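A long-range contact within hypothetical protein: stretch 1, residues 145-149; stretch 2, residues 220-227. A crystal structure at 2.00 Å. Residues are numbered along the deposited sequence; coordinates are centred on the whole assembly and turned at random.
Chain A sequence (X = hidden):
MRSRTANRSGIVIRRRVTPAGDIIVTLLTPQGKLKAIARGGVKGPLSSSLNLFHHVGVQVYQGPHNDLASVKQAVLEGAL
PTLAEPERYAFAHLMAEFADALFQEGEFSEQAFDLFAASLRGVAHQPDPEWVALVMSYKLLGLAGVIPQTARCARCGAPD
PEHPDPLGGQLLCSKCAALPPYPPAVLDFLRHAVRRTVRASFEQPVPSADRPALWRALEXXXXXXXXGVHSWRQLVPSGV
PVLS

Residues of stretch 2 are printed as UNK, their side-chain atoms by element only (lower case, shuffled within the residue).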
# COMPACT_ATOMS: atom_id res chain seq x y z
N GLY A 145 -11.85 3.71 -17.69
CA GLY A 145 -11.50 2.76 -18.74
C GLY A 145 -11.98 1.32 -18.62
O GLY A 145 -12.01 0.58 -19.62
N VAL A 146 -12.28 0.88 -17.41
CA VAL A 146 -12.99 -0.37 -17.17
C VAL A 146 -14.35 -0.44 -17.87
O VAL A 146 -14.93 0.61 -18.22
CB VAL A 146 -13.21 -0.58 -15.67
CG1 VAL A 146 -11.90 -0.50 -14.93
CG2 VAL A 146 -14.19 0.45 -15.11
N ILE A 147 -14.83 -1.68 -18.03
CA ILE A 147 -16.11 -2.01 -18.65
C ILE A 147 -17.00 -2.82 -17.71
O ILE A 147 -16.89 -4.05 -17.59
CB ILE A 147 -15.95 -2.76 -19.98
CG1 ILE A 147 -15.08 -1.95 -20.95
CG2 ILE A 147 -17.32 -3.13 -20.57
CD1 ILE A 147 -15.86 -1.28 -22.08
N PRO A 148 -17.87 -2.10 -17.00
CA PRO A 148 -18.83 -2.77 -16.12
C PRO A 148 -19.76 -3.62 -17.00
O PRO A 148 -20.07 -3.26 -18.15
CB PRO A 148 -19.53 -1.60 -15.44
CG PRO A 148 -18.70 -0.36 -15.70
CD PRO A 148 -17.92 -0.63 -16.92
N GLN A 149 -20.17 -4.78 -16.49
CA GLN A 149 -21.00 -5.70 -17.26
C GLN A 149 -21.79 -6.59 -16.31
O GLN A 149 -21.24 -7.55 -15.80
CB GLN A 149 -20.14 -6.53 -18.23
CG GLN A 149 -20.88 -7.21 -19.36
CD GLN A 149 -21.62 -8.45 -18.89
OE1 GLN A 149 -21.05 -9.55 -18.76
NE2 GLN A 149 -22.90 -8.27 -18.64
N UNK A 220 -12.23 -6.63 -6.40
CA UNK A 220 -11.94 -7.68 -7.36
C UNK A 220 -12.04 -7.13 -8.79
O UNK A 220 -11.14 -7.30 -9.61
c UNK A 220 -12.63 -10.07 -8.06
c UNK A 220 -11.19 -10.54 -8.04
c UNK A 220 -10.70 -11.21 -6.78
c UNK A 220 -12.91 -8.85 -7.19
n UNK A 220 -9.38 -11.85 -7.10
N UNK A 221 -13.16 -6.48 -9.08
CA UNK A 221 -13.39 -5.92 -10.40
C UNK A 221 -12.29 -4.94 -10.80
O UNK A 221 -11.74 -5.08 -11.89
c UNK A 221 -15.76 -4.86 -14.08
c UNK A 221 -15.42 -5.42 -12.86
c UNK A 221 -15.38 -2.70 -13.18
c UNK A 221 -14.76 -5.23 -10.44
c UNK A 221 -15.73 -3.50 -14.24
c UNK A 221 -15.10 -4.62 -11.77
c UNK A 221 -15.06 -3.26 -11.96
N UNK A 222 -11.97 -3.97 -9.94
CA UNK A 222 -11.00 -2.94 -10.29
C UNK A 222 -9.60 -3.53 -10.50
O UNK A 222 -8.90 -3.18 -11.44
c UNK A 222 -12.30 -0.96 -9.40
c UNK A 222 -9.82 -0.84 -9.53
c UNK A 222 -11.01 -1.76 -9.30
N UNK A 223 -9.19 -4.43 -9.62
CA UNK A 223 -7.90 -5.10 -9.66
C UNK A 223 -7.81 -5.99 -10.89
O UNK A 223 -6.74 -6.06 -11.47
c UNK A 223 -7.70 -5.92 -8.37
c UNK A 223 -6.34 -6.61 -8.40
o UNK A 223 -7.51 -5.02 -7.26
N UNK A 224 -8.87 -6.68 -11.30
CA UNK A 224 -8.81 -7.46 -12.53
C UNK A 224 -8.79 -6.56 -13.76
O UNK A 224 -8.05 -6.83 -14.70
c UNK A 224 -9.72 -9.52 -11.52
c UNK A 224 -9.94 -8.50 -12.61
c UNK A 224 -10.02 -9.15 -14.00
N UNK A 225 -9.56 -5.48 -13.78
CA UNK A 225 -9.73 -4.67 -14.97
C UNK A 225 -8.60 -3.67 -15.18
O UNK A 225 -8.27 -3.34 -16.32
o UNK A 225 -12.89 -4.01 -17.16
n UNK A 225 -13.03 -6.22 -16.67
c UNK A 225 -12.34 -4.67 -14.94
c UNK A 225 -11.04 -3.87 -14.90
c UNK A 225 -12.79 -4.94 -16.36
N UNK A 226 -8.02 -3.16 -14.10
CA UNK A 226 -7.08 -2.04 -14.20
C UNK A 226 -5.73 -2.52 -13.71
O UNK A 226 -5.66 -3.12 -12.64
c UNK A 226 -8.83 -0.33 -13.74
c UNK A 226 -6.46 0.28 -13.39
c UNK A 226 -7.48 -0.84 -13.33
N UNK A 227 -4.67 -2.29 -14.48
CA UNK A 227 -3.34 -2.52 -13.95
C UNK A 227 -2.94 -1.71 -12.72
O UNK A 227 -3.39 -0.59 -12.52

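Position 220 carries four carbons in a row ending in a nitrogen, the mark of a lysine. Its side chain is out of reach of stretch 1, and an exposed site on a helix suits a charged amine that water can solvate: Lys220.

At position 221 one carbon leads to a ring of six carbons with no oxygen, which means phenylalanine rather than tyrosine. The CA-to-CB bond points toward stretch 1, and with chi1 at t the ring reaches Val146, Ile147 and Pro148. Phe221 is buried, as suits a large apolar ring. Its CZ lies 3.7 Å from Pro148 CA and 3.6 Å from Ile147 O, the carbonyl oxygen approaching the ring edge near its plane, where the C-H groups are slightly positive. Val146 CG2 packs 3.9 Å from Phe221 CE2.

Position 222 has three carbons, the first carrying the other two: a valine. Val222 points sideways and makes no contact with stretch 1, but it is buried, and its compact apolar side chain fits such a site.

Position 223 has one carbon carrying an oxygen and a carbon, hence threonine. Thr223 is out of reach of stretch 1; its OG1 is hydrogen-bonded to a residue elsewhere in the structure.

Three carbons branching at the first recur at position 224, again a valine. Val224 is exposed and out of reach; its backbone N donates to Lys220 O at 2.9 Å, so its part here is in the helix.

Position 225 shows three carbons, the third carrying one oxygen and one nitrogen. That is the amide of glutamine, one carbon longer than asparagine. The oxygen lies 3.2 Å from Ile147 N, while CB lies 3.5 Å from Val146 CG1. Gln225 thus combines an aliphatic stem that packs with an amide that can accept a hydrogen bond.

Position 226, the first residue to leave helical phi/psi, has a three-carbon branched side chain: Val226. Its CG2 meets Val146 CG1 at 3.3 Å, a tight apolar contact.

Position 227 has no side-chain atoms and is therefore glycine. Gly227 is exposed and out of reach of stretch 1.

The contact centres on Val146, whose buried side chain points toward the helix and touches Phe221, Gln225 and Val226. One hydrogen bond joins the stretches: Ile147 N donates to Gln225 OE1 at 3.2 Å, nearly straight at 174°. It gives a partner to a backbone NH of a segment without regular secondary structure, alongside the apolar packing.

Stretch 2 (220-227) KFVTVQVG
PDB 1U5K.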